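Local coordinates for (S)-2-haloacid dehalogenase 4A (Burkholderia cepacia, PDB 2NO4), which catalyses the hydrolytic dehalogenation of short-chain (S)-2-haloalkanoic acids, inverting the configuration to yield (R)-2-hydroxyalkanoic acids, at residues Arg165-Ala170 and Ala188-Gly193. Numbering follows the deposited sequence.
Sequences RIYQFA and AWDLGG
Tyr167 reaches from its helix to Asp190 and Gly193, which lie one turn apart on the next helix. Tyr167 OH donates a short hydrogen bond to Asp190 OD1 at 2.6 Å, received on the anti lone pair of the carboxylate. The oxygen lies at the edge of the ring, and ring and carboxylate planes are only 24° apart. Asp190 holds its carboxylate there with CG anti to the backbone N (chi1 -171°). Along the CE2 side of the same ring, packing is tight: Tyr167 CE2 comes within 3.4 Å of Gly193 C, an approach suited to glycine, since a CB here would point at the phenol and collide with its OH. Ile166 CG2 covers one face of the Tyr167 ring from 4.1 Å above its plane. Both helices belong to the Rossmann-like core of the HAD superfamily, helix 188-197 following strand 181-185 of the parallel sheet, and the contact lies beside the active site. Asp190 OD2 forms a salt bridge with Lys161 and a hydrogen bond with Ser185; it also sits close to the nucleophile Asp20. A carboxylate suits this place because its two oxygens serve different partners, Tyr167 on one, Lys161 and Ser185 on the other. Tyr167, Lys161 and the region holding Asp190 are probably important for catalysis. Contact thins out away from the phenol, toward the solvent side where the exposed Arg165 forms a salt bridge with Asp163.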
loop_
_atom_site.group_PDB
_atom_site.type_symbol
_atom_site.label_atom_id
_atom_site.label_comp_id
_atom_site.label_asym_id
_atom_site.label_seq_id
_atom_site.Cartn_x
_atom_site.Cartn_y
_atom_site.Cartn_z
ATOM N N ARG B 165 8.389 -9.338 -12.481
ATOM C CA ARG B 165 9.398 -10.404 -12.334
ATOM C C ARG B 165 8.919 -11.595 -11.509
ATOM O O ARG B 165 9.364 -12.710 -11.754
ATOM C CB ARG B 165 10.750 -9.894 -11.787
ATOM C CG ARG B 165 11.429 -8.839 -12.678
ATOM C CD ARG B 165 11.351 -7.498 -11.969
ATOM N NE ARG B 165 12.625 -7.173 -11.429
ATOM C CZ ARG B 165 12.931 -6.217 -10.558
ATOM N NH1 ARG B 165 12.047 -5.433 -9.940
ATOM N NH2 ARG B 165 14.207 -6.113 -10.270
ATOM N N ILE B 166 8.022 -11.372 -10.540
ATOM C CA ILE B 166 7.487 -12.489 -9.758
ATOM C C ILE B 166 6.544 -13.425 -10.545
ATOM O O ILE B 166 6.595 -14.648 -10.364
ATOM C CB ILE B 166 6.897 -12.076 -8.379
ATOM C CG1 ILE B 166 6.701 -13.337 -7.515
ATOM C CG2 ILE B 166 5.591 -11.283 -8.562
ATOM C CD1 ILE B 166 6.141 -13.070 -6.087
ATOM N N TYR B 167 5.695 -12.859 -11.406
ATOM C CA TYR B 167 4.856 -13.641 -12.310
ATOM C C TYR B 167 5.720 -14.384 -13.347
ATOM O O TYR B 167 5.425 -15.528 -13.688
ATOM C CB TYR B 167 3.775 -12.752 -12.978
ATOM C CG TYR B 167 2.976 -11.981 -11.927
ATOM C CD1 TYR B 167 2.145 -12.668 -11.020
ATOM C CD2 TYR B 167 3.086 -10.587 -11.810
ATOM C CE1 TYR B 167 1.417 -11.991 -10.033
ATOM C CE2 TYR B 167 2.360 -9.886 -10.799
ATOM C CZ TYR B 167 1.521 -10.612 -9.929
ATOM O OH TYR B 167 0.808 -9.988 -8.927
ATOM N N GLN B 168 6.775 -13.726 -13.838
ATOM C CA GLN B 168 7.732 -14.332 -14.782
ATOM C C GLN B 168 8.448 -15.526 -14.152
ATOM O O GLN B 168 8.620 -16.553 -14.803
ATOM C CB GLN B 168 8.759 -13.300 -15.282
ATOM C CG GLN B 168 9.745 -13.832 -16.347
ATOM C CD GLN B 168 9.025 -14.304 -17.593
ATOM O OE1 GLN B 168 9.133 -15.461 -17.978
ATOM N NE2 GLN B 168 8.280 -13.427 -18.217
ATOM N N PHE B 169 8.858 -15.376 -12.893
ATOM C CA PHE B 169 9.427 -16.466 -12.082
ATOM C C PHE B 169 8.555 -17.743 -12.100
ATOM O O PHE B 169 9.087 -18.854 -12.234
ATOM C CB PHE B 169 9.681 -15.978 -10.635
ATOM C CG PHE B 169 10.297 -17.017 -9.721
ATOM C CD1 PHE B 169 11.625 -17.448 -9.901
ATOM C CD2 PHE B 169 9.567 -17.553 -8.655
ATOM C CE1 PHE B 169 12.200 -18.415 -9.020
ATOM C CE2 PHE B 169 10.134 -18.515 -7.799
ATOM C CZ PHE B 169 11.443 -18.939 -7.983
ATOM N N ALA B 170 7.234 -17.582 -11.950
ATOM C CA ALA B 170 6.277 -18.693 -12.023
ATOM C C ALA B 170 6.297 -19.376 -13.406
ATOM O O ALA B 170 6.304 -20.598 -13.488
ATOM C CB ALA B 170 4.815 -18.190 -11.662
ATOM N N ALA B 188 -7.158 -7.728 -5.412
ATOM C CA ALA B 188 -7.296 -6.978 -6.660
ATOM C C ALA B 188 -5.977 -6.461 -7.255
ATOM O O ALA B 188 -5.839 -6.448 -8.464
ATOM C CB ALA B 188 -8.331 -5.827 -6.507
ATOM N N TRP B 189 -5.020 -6.049 -6.407
ATOM C CA TRP B 189 -3.715 -5.544 -6.853
ATOM C C TRP B 189 -2.874 -6.692 -7.515
ATOM O O TRP B 189 -2.118 -6.471 -8.438
ATOM C CB TRP B 189 -2.951 -4.877 -5.656
ATOM C CG TRP B 189 -2.928 -5.690 -4.410
ATOM C CD1 TRP B 189 -3.809 -5.598 -3.374
ATOM C CD2 TRP B 189 -2.032 -6.783 -4.080
ATOM N NE1 TRP B 189 -3.531 -6.541 -2.423
ATOM C CE2 TRP B 189 -2.447 -7.284 -2.818
ATOM C CE3 TRP B 189 -0.920 -7.377 -4.723
ATOM C CZ2 TRP B 189 -1.812 -8.378 -2.169
ATOM C CZ3 TRP B 189 -0.271 -8.491 -4.062
ATOM C CH2 TRP B 189 -0.724 -8.956 -2.802
ATOM N N ASP B 190 -3.052 -7.897 -7.008
ATOM C CA ASP B 190 -2.375 -9.100 -7.455
ATOM C C ASP B 190 -2.971 -9.533 -8.800
ATOM O O ASP B 190 -2.228 -9.873 -9.726
ATOM C CB ASP B 190 -2.559 -10.174 -6.374
ATOM C CG ASP B 190 -1.718 -11.441 -6.612
ATOM O OD1 ASP B 190 -0.724 -11.411 -7.388
ATOM O OD2 ASP B 190 -2.082 -12.477 -5.977
ATOM N N LEU B 191 -4.295 -9.500 -8.920
ATOM C CA LEU B 191 -4.969 -9.691 -10.227
ATOM C C LEU B 191 -4.550 -8.607 -11.249
ATOM O O LEU B 191 -4.397 -8.899 -12.414
ATOM C CB LEU B 191 -6.500 -9.755 -10.086
ATOM C CG LEU B 191 -6.964 -10.895 -9.157
ATOM C CD1 LEU B 191 -8.285 -10.504 -8.515
ATOM C CD2 LEU B 191 -7.037 -12.234 -9.900
ATOM N N GLY B 192 -4.413 -7.365 -10.802
ATOM C CA GLY B 192 -3.951 -6.284 -11.665
ATOM C C GLY B 192 -2.570 -6.572 -12.218
ATOM O O GLY B 192 -2.378 -6.506 -13.419
ATOM N N GLY B 193 -1.629 -6.944 -11.336
ATOM C CA GLY B 193 -0.277 -7.292 -11.745
ATOM C C GLY B 193 -0.188 -8.513 -12.648
ATOM O O GLY B 193 0.492 -8.463 -13.682
#